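Local coordinates for lipolytic enzyme (Clostridium thermocellum, PDB 2VPT), which belongs to the family 3 carbohydrate esterases and, through this catalytic domain of a larger cellulosomal protein, probably removes acetyl groups from xylan, at residues 79-93 and 114-128. Sequence-based numbering, arbitrary orientation.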
loop_
_atom_site.group_PDB
_atom_site.type_symbol
_atom_site.label_atom_id
_atom_site.label_comp_id
_atom_site.label_asym_id
_atom_site.label_seq_id
_atom_site.Cartn_x
_atom_site.Cartn_y
_atom_site.Cartn_z
ATOM N N LEU A 79 11.165 12.872 -9.345
ATOM C CA LEU A 79 11.295 13.227 -10.752
ATOM C C LEU A 79 12.677 12.909 -11.298
ATOM O O LEU A 79 12.805 12.404 -12.408
ATOM C CB LEU A 79 10.993 14.717 -10.939
ATOM C CG LEU A 79 9.518 15.101 -10.760
ATOM C CD1 LEU A 79 9.350 16.622 -10.634
ATOM C CD2 LEU A 79 8.699 14.585 -11.919
ATOM N N ASN A 80 13.711 13.239 -10.534
ATOM C CA ASN A 80 15.073 12.976 -10.997
ATOM C C ASN A 80 15.375 11.479 -11.034
ATOM O O ASN A 80 16.058 11.003 -11.939
ATOM C CB ASN A 80 16.091 13.732 -10.139
ATOM C CG ASN A 80 16.122 15.230 -10.449
ATOM O OD1 ASN A 80 16.347 16.056 -9.556
ATOM N ND2 ASN A 80 15.891 15.582 -11.711
ATOM N N THR A 81 14.847 10.728 -10.070
ATOM C CA THR A 81 15.071 9.292 -10.008
ATOM C C THR A 81 14.370 8.552 -11.142
ATOM O O THR A 81 14.959 7.682 -11.786
ATOM C CB THR A 81 14.596 8.726 -8.662
ATOM O OG1 THR A 81 15.400 9.270 -7.606
ATOM C CG2 THR A 81 14.692 7.205 -8.630
ATOM N N HIS A 82 13.122 8.918 -11.416
ATOM C CA HIS A 82 12.287 8.133 -12.338
ATOM C C HIS A 82 12.133 8.740 -13.725
ATOM O O HIS A 82 11.729 8.043 -14.653
ATOM C CB HIS A 82 10.923 7.874 -11.702
ATOM C CG HIS A 82 11.014 7.094 -10.433
ATOM N ND1 HIS A 82 11.382 5.765 -10.408
ATOM C CD2 HIS A 82 10.841 7.465 -9.144
ATOM C CE1 HIS A 82 11.407 5.348 -9.155
ATOM N NE2 HIS A 82 11.091 6.361 -8.368
ATOM N N ASN A 83 12.453 10.024 -13.854
ATOM C CA ASN A 83 12.429 10.734 -15.136
ATOM C C ASN A 83 11.196 10.419 -15.991
ATOM O O ASN A 83 11.300 10.011 -17.139
ATOM C CB ASN A 83 13.730 10.482 -15.919
ATOM C CG ASN A 83 13.921 11.453 -17.060
ATOM O OD1 ASN A 83 13.509 12.611 -16.992
ATOM N ND2 ASN A 83 14.552 10.978 -18.127
ATOM N N PRO A 84 10.006 10.647 -15.438
ATOM C CA PRO A 84 8.805 10.328 -16.186
ATOM C C PRO A 84 8.572 11.270 -17.364
ATOM O O PRO A 84 8.979 12.427 -17.324
ATOM C CB PRO A 84 7.700 10.540 -15.155
ATOM C CG PRO A 84 8.260 11.556 -14.233
ATOM C CD PRO A 84 9.697 11.241 -14.128
ATOM N N ASP A 85 7.886 10.770 -18.377
ATOM C CA ASP A 85 7.414 11.600 -19.490
ATOM C C ASP A 85 6.150 12.372 -19.108
ATOM O O ASP A 85 5.915 13.485 -19.577
ATOM C CB ASP A 85 7.143 10.719 -20.709
ATOM C CG ASP A 85 8.363 9.955 -21.146
ATOM O OD1 ASP A 85 9.382 10.615 -21.430
ATOM O OD2 ASP A 85 8.317 8.712 -21.186
ATOM N N VAL A 86 5.347 11.778 -18.228
ATOM C CA VAL A 86 4.039 12.280 -17.855
ATOM C C VAL A 86 3.885 12.080 -16.350
ATOM O O VAL A 86 4.329 11.060 -15.800
ATOM C CB VAL A 86 2.920 11.484 -18.575
ATOM C CG1 VAL A 86 1.533 11.950 -18.170
ATOM C CG2 VAL A 86 3.065 11.581 -20.101
ATOM N N VAL A 87 3.264 13.055 -15.691
ATOM C CA VAL A 87 2.896 12.961 -14.291
ATOM C C VAL A 87 1.383 13.069 -14.187
ATOM O O VAL A 87 0.784 13.962 -14.785
ATOM C CB VAL A 87 3.575 14.075 -13.452
ATOM C CG1 VAL A 87 3.020 14.116 -12.026
ATOM C CG2 VAL A 87 5.067 13.874 -13.466
ATOM N N PHE A 88 0.777 12.159 -13.423
ATOM C CA PHE A 88 -0.628 12.195 -13.085
ATOM C C PHE A 88 -0.703 12.658 -11.637
ATOM O O PHE A 88 -0.454 11.867 -10.721
ATOM C CB PHE A 88 -1.278 10.807 -13.177
ATOM C CG PHE A 88 -1.491 10.261 -14.568
ATOM C CD1 PHE A 88 -1.408 11.032 -15.713
ATOM C CD2 PHE A 88 -1.833 8.921 -14.699
ATOM C CE1 PHE A 88 -1.660 10.461 -16.968
ATOM C CE2 PHE A 88 -2.078 8.355 -15.950
ATOM C CZ PHE A 88 -1.999 9.134 -17.068
ATOM N N LEU A 89 -1.039 13.925 -11.418
ATOM C CA LEU A 89 -1.035 14.503 -10.072
ATOM C C LEU A 89 -2.459 14.591 -9.527
ATOM O O LEU A 89 -3.347 15.159 -10.153
ATOM C CB LEU A 89 -0.380 15.892 -10.120
ATOM C CG LEU A 89 -0.270 16.625 -8.785
ATOM C CD1 LEU A 89 0.651 15.878 -7.833
ATOM C CD2 LEU A 89 0.211 18.044 -8.984
ATOM N N TRP A 90 -2.669 14.043 -8.343
ATOM C CA TRP A 90 -3.976 14.031 -7.710
ATOM C C TRP A 90 -3.743 14.247 -6.225
ATOM O O TRP A 90 -3.418 13.309 -5.485
ATOM C CB TRP A 90 -4.699 12.706 -8.012
ATOM C CG TRP A 90 -6.108 12.648 -7.528
ATOM C CD1 TRP A 90 -6.856 13.680 -7.038
ATOM C CD2 TRP A 90 -6.953 11.495 -7.487
ATOM N NE1 TRP A 90 -8.097 13.235 -6.677
ATOM C CE2 TRP A 90 -8.193 11.898 -6.966
ATOM C CE3 TRP A 90 -6.784 10.159 -7.850
ATOM C CZ2 TRP A 90 -9.243 11.014 -6.793
ATOM C CZ3 TRP A 90 -7.843 9.291 -7.682
ATOM C CH2 TRP A 90 -9.048 9.717 -7.163
ATOM N N ILE A 91 -3.897 15.501 -5.783
ATOM C CA ILE A 91 -3.427 15.877 -4.451
ATOM C C ILE A 91 -4.179 17.085 -3.907
ATOM O O ILE A 91 -4.738 17.884 -4.666
ATOM C CB ILE A 91 -1.909 16.156 -4.522
ATOM C CG1 ILE A 91 -1.214 16.058 -3.159
ATOM C CG2 ILE A 91 -1.621 17.469 -5.216
ATOM C CD1 ILE A 91 -1.175 14.661 -2.559
ATOM N N GLY A 92 -4.223 17.181 -2.578
ATOM C CA GLY A 92 -4.745 18.363 -1.876
ATOM C C GLY A 92 -5.942 18.103 -1.005
ATOM O O GLY A 92 -6.312 18.949 -0.191
ATOM N N GLY A 93 -6.552 16.935 -1.126
ATOM C CA GLY A 93 -7.671 16.591 -0.288
ATOM C C GLY A 93 -7.281 16.567 1.179
ATOM O O GLY A 93 -8.067 16.960 2.039
ATOM N N ILE A 114 7.173 21.379 -10.407
ATOM C CA ILE A 114 7.332 20.233 -11.297
ATOM C C ILE A 114 7.974 20.644 -12.627
ATOM O O ILE A 114 8.913 20.004 -13.079
ATOM C CB ILE A 114 5.975 19.506 -11.511
ATOM C CG1 ILE A 114 5.555 18.797 -10.212
ATOM C CG2 ILE A 114 6.051 18.522 -12.695
ATOM C CD1 ILE A 114 4.108 18.393 -10.136
ATOM N N PHE A 115 7.468 21.704 -13.248
ATOM C CA PHE A 115 8.041 22.168 -14.525
ATOM C C PHE A 115 9.438 22.772 -14.381
ATOM O O PHE A 115 10.228 22.738 -15.323
ATOM C CB PHE A 115 7.110 23.176 -15.190
ATOM C CG PHE A 115 5.855 22.573 -15.765
ATOM C CD1 PHE A 115 5.918 21.689 -16.836
ATOM C CD2 PHE A 115 4.613 22.909 -15.266
ATOM C CE1 PHE A 115 4.767 21.152 -17.366
ATOM C CE2 PHE A 115 3.466 22.376 -15.798
ATOM C CZ PHE A 115 3.547 21.494 -16.854
ATOM N N THR A 116 9.746 23.321 -13.212
ATOM C CA THR A 116 11.090 23.843 -12.947
ATOM C C THR A 116 12.111 22.708 -12.994
ATOM O O THR A 116 13.164 22.835 -13.609
ATOM C CB THR A 116 11.149 24.601 -11.601
ATOM O OG1 THR A 116 10.238 25.706 -11.634
ATOM C CG2 THR A 116 12.558 25.111 -11.312
ATOM N N VAL A 117 11.778 21.570 -12.380
ATOM C CA VAL A 117 12.663 20.418 -12.345
ATOM C C VAL A 117 12.673 19.637 -13.658
ATOM O O VAL A 117 13.726 19.169 -14.092
ATOM C CB VAL A 117 12.265 19.459 -11.197
ATOM C CG1 VAL A 117 13.133 18.198 -11.225
ATOM C CG2 VAL A 117 12.359 20.171 -9.849
ATOM N N LYS A 118 11.504 19.488 -14.285
ATOM C CA LYS A 118 11.371 18.754 -15.554
ATOM C C LYS A 118 10.583 19.569 -16.582
ATOM O O LYS A 118 9.397 19.363 -16.795
ATOM C CB LYS A 118 10.732 17.380 -15.308
ATOM C CG LYS A 118 11.622 16.438 -14.496
ATOM C CD LYS A 118 12.917 16.069 -15.232
ATOM C CE LYS A 118 13.704 14.990 -14.514
ATOM N NZ LYS A 118 14.940 14.633 -15.260
ATOM N N PRO A 119 11.263 20.545 -17.226
ATOM C CA PRO A 119 10.587 21.468 -18.140
ATOM C C PRO A 119 9.819 20.836 -19.291
ATOM O O PRO A 119 8.859 21.447 -19.776
ATOM C CB PRO A 119 11.735 22.319 -18.695
ATOM C CG PRO A 119 12.812 22.189 -17.754
ATOM C CD PRO A 119 12.686 20.871 -17.062
ATOM N N ASN A 120 10.215 19.629 -19.707
ATOM C CA ASN A 120 9.594 18.963 -20.849
ATOM C C ASN A 120 8.501 17.958 -20.489
ATOM O O ASN A 120 7.945 17.289 -21.369
ATOM C CB ASN A 120 10.666 18.289 -21.706
ATOM C CG ASN A 120 11.578 19.299 -22.386
ATOM O OD1 ASN A 120 11.142 20.386 -22.752
ATOM N ND2 ASN A 120 12.836 18.945 -22.539
ATOM N N VAL A 121 8.182 17.862 -19.203
ATOM C CA VAL A 121 7.177 16.912 -18.752
ATOM C C VAL A 121 5.779 17.358 -19.183
ATOM O O VAL A 121 5.520 18.538 -19.416
ATOM C CB VAL A 121 7.253 16.715 -17.219
ATOM C CG1 VAL A 121 6.523 17.834 -16.462
ATOM C CG2 VAL A 121 6.689 15.352 -16.830
ATOM N N THR A 122 4.882 16.393 -19.318
ATOM C CA THR A 122 3.468 16.650 -19.495
ATOM C C THR A 122 2.783 16.332 -18.173
ATOM O O THR A 122 2.996 15.260 -17.598
ATOM C CB THR A 122 2.893 15.815 -20.640
ATOM O OG1 THR A 122 3.492 16.257 -21.868
ATOM C CG2 THR A 122 1.376 15.936 -20.743
ATOM N N LEU A 123 1.964 17.263 -17.701
ATOM C CA LEU A 123 1.343 17.166 -16.378
ATOM C C LEU A 123 -0.173 17.178 -16.472
ATOM O O LEU A 123 -0.766 18.025 -17.133
ATOM C CB LEU A 123 1.822 18.329 -15.494
ATOM C CG LEU A 123 1.266 18.414 -14.067
ATOM C CD1 LEU A 123 1.668 17.223 -13.189
ATOM C CD2 LEU A 123 1.714 19.718 -13.384
ATOM N N PHE A 124 -0.796 16.210 -15.818
ATOM C CA PHE A 124 -2.236 16.151 -15.628
ATOM C C PHE A 124 -2.534 16.371 -14.162
ATOM O O PHE A 124 -1.881 15.788 -13.302
ATOM C CB PHE A 124 -2.778 14.792 -16.076
ATOM C CG PHE A 124 -2.689 14.573 -17.554
ATOM C CD1 PHE A 124 -3.688 15.028 -18.374
ATOM C CD2 PHE A 124 -1.591 13.963 -18.131
ATOM C CE1 PHE A 124 -3.628 14.853 -19.739
ATOM C CE2 PHE A 124 -1.521 13.791 -19.511
ATOM C CZ PHE A 124 -2.549 14.236 -20.305
ATOM N N VAL A 125 -3.515 17.228 -13.893
ATOM C CA VAL A 125 -3.930 17.573 -12.536
ATOM C C VAL A 125 -5.403 17.242 -12.385
ATOM O O VAL A 125 -6.230 17.763 -13.142
ATOM C CB VAL A 125 -3.684 19.058 -12.237
ATOM C CG1 VAL A 125 -4.176 19.399 -10.823
ATOM C CG2 VAL A 125 -2.185 19.382 -12.391
ATOM N N ALA A 126 -5.729 16.401 -11.404
ATOM C CA ALA A 126 -7.095 15.955 -11.148
ATOM C C ALA A 126 -7.764 16.653 -9.966
ATOM O O ALA A 126 -7.104 17.009 -8.986
ATOM C CB ALA A 126 -7.111 14.455 -10.900
ATOM N N ASP A 127 -9.080 16.827 -10.060
ATOM C CA ASP A 127 -9.898 17.063 -8.873
ATOM C C ASP A 127 -10.425 15.733 -8.301
ATOM O O ASP A 127 -10.000 14.660 -8.755
ATOM C CB ASP A 127 -10.980 18.131 -9.122
ATOM C CG ASP A 127 -12.112 17.678 -10.007
ATOM O OD1 ASP A 127 -12.074 16.557 -10.546
ATOM O OD2 ASP A 127 -13.071 18.481 -10.151
ATOM N N TYR A 128 -11.291 15.784 -7.293
ATOM C CA TYR A 128 -11.760 14.603 -6.580
ATOM C C TYR A 128 -13.201 14.249 -6.908
ATOM O O TYR A 128 -14.026 15.101 -7.232
ATOM C CB TYR A 128 -11.634 14.817 -5.058
ATOM C CG TYR A 128 -10.216 14.802 -4.553
ATOM C CD1 TYR A 128 -9.725 13.709 -3.879
ATOM C CD2 TYR A 128 -9.362 15.894 -4.736
ATOM C CE1 TYR A 128 -8.422 13.689 -3.396
ATOM C CE2 TYR A 128 -8.065 15.871 -4.270
ATOM C CZ TYR A 128 -7.593 14.755 -3.613
ATOM O OH TYR A 128 -6.292 14.747 -3.130
HETATM O O HOH W 1 16.273 12.378 -14.397
HETATM O O HOH W 2 16.059 17.866 -13.280
HETATM O O HOH W 3 6.568 14.500 -22.042
HETATM O O HOH W 4 -4.693 17.527 -7.696
#
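Strands 86-90 and 122-126 run parallel, laced by an unbroken ladder in which Val87 and Leu89 each give an N-H to the carbonyl of one residue of the partner strand and accept the N-H of the residue two further on (Val87 from Thr122 to Phe124, Leu89 from Phe124 to Ala126). Thr122 N to Asp85 O opens the series and Ala126 N to Leu89 O, 3.0 Å, closes it. Beyond the last rung, a water receives Ile91 N-H and donates to Ala126 O.

On one sheet face Val87 CG1 meets Leu123 CD1 at 3.6 Å, while Leu89 CD2 touches Ile114 CD1, tying the sheet to helix 104-117. On the other face Phe88 and Phe124 lie side by side with planes inclined at 76°, and Val86 CG1 reaches the Phe124 edge; helix 181-203 packs against these residues.

At the strands' N-terminal side, Lys118 bends at its second torsion (chi2 -65°), then extends past Leu79 until NZ bonds Asn83 OD1 at 3.0 Å, from above the carbonyl plane. A water links the same NZ to Asn80 O.

At the C-terminal end, Trp90 directs its pyrrole edge at the Tyr128 ring, placing NE1 3.1 Å above the ring centre, while Ala126 CB makes a CH-pi contact over a Trp90 face. Tyr128 OH accepts Gly93 N-H at 3.0 Å and also bonds Asp13, so both the backbone and a carboxylate hold the phenol. This beta-alpha-beta crossover through helices 93-99 and 104-117 is characteristic of the SGNH-hydrolase fold, with Tyr128 near a probable Ser14-His178-Asp175 catalytic triad.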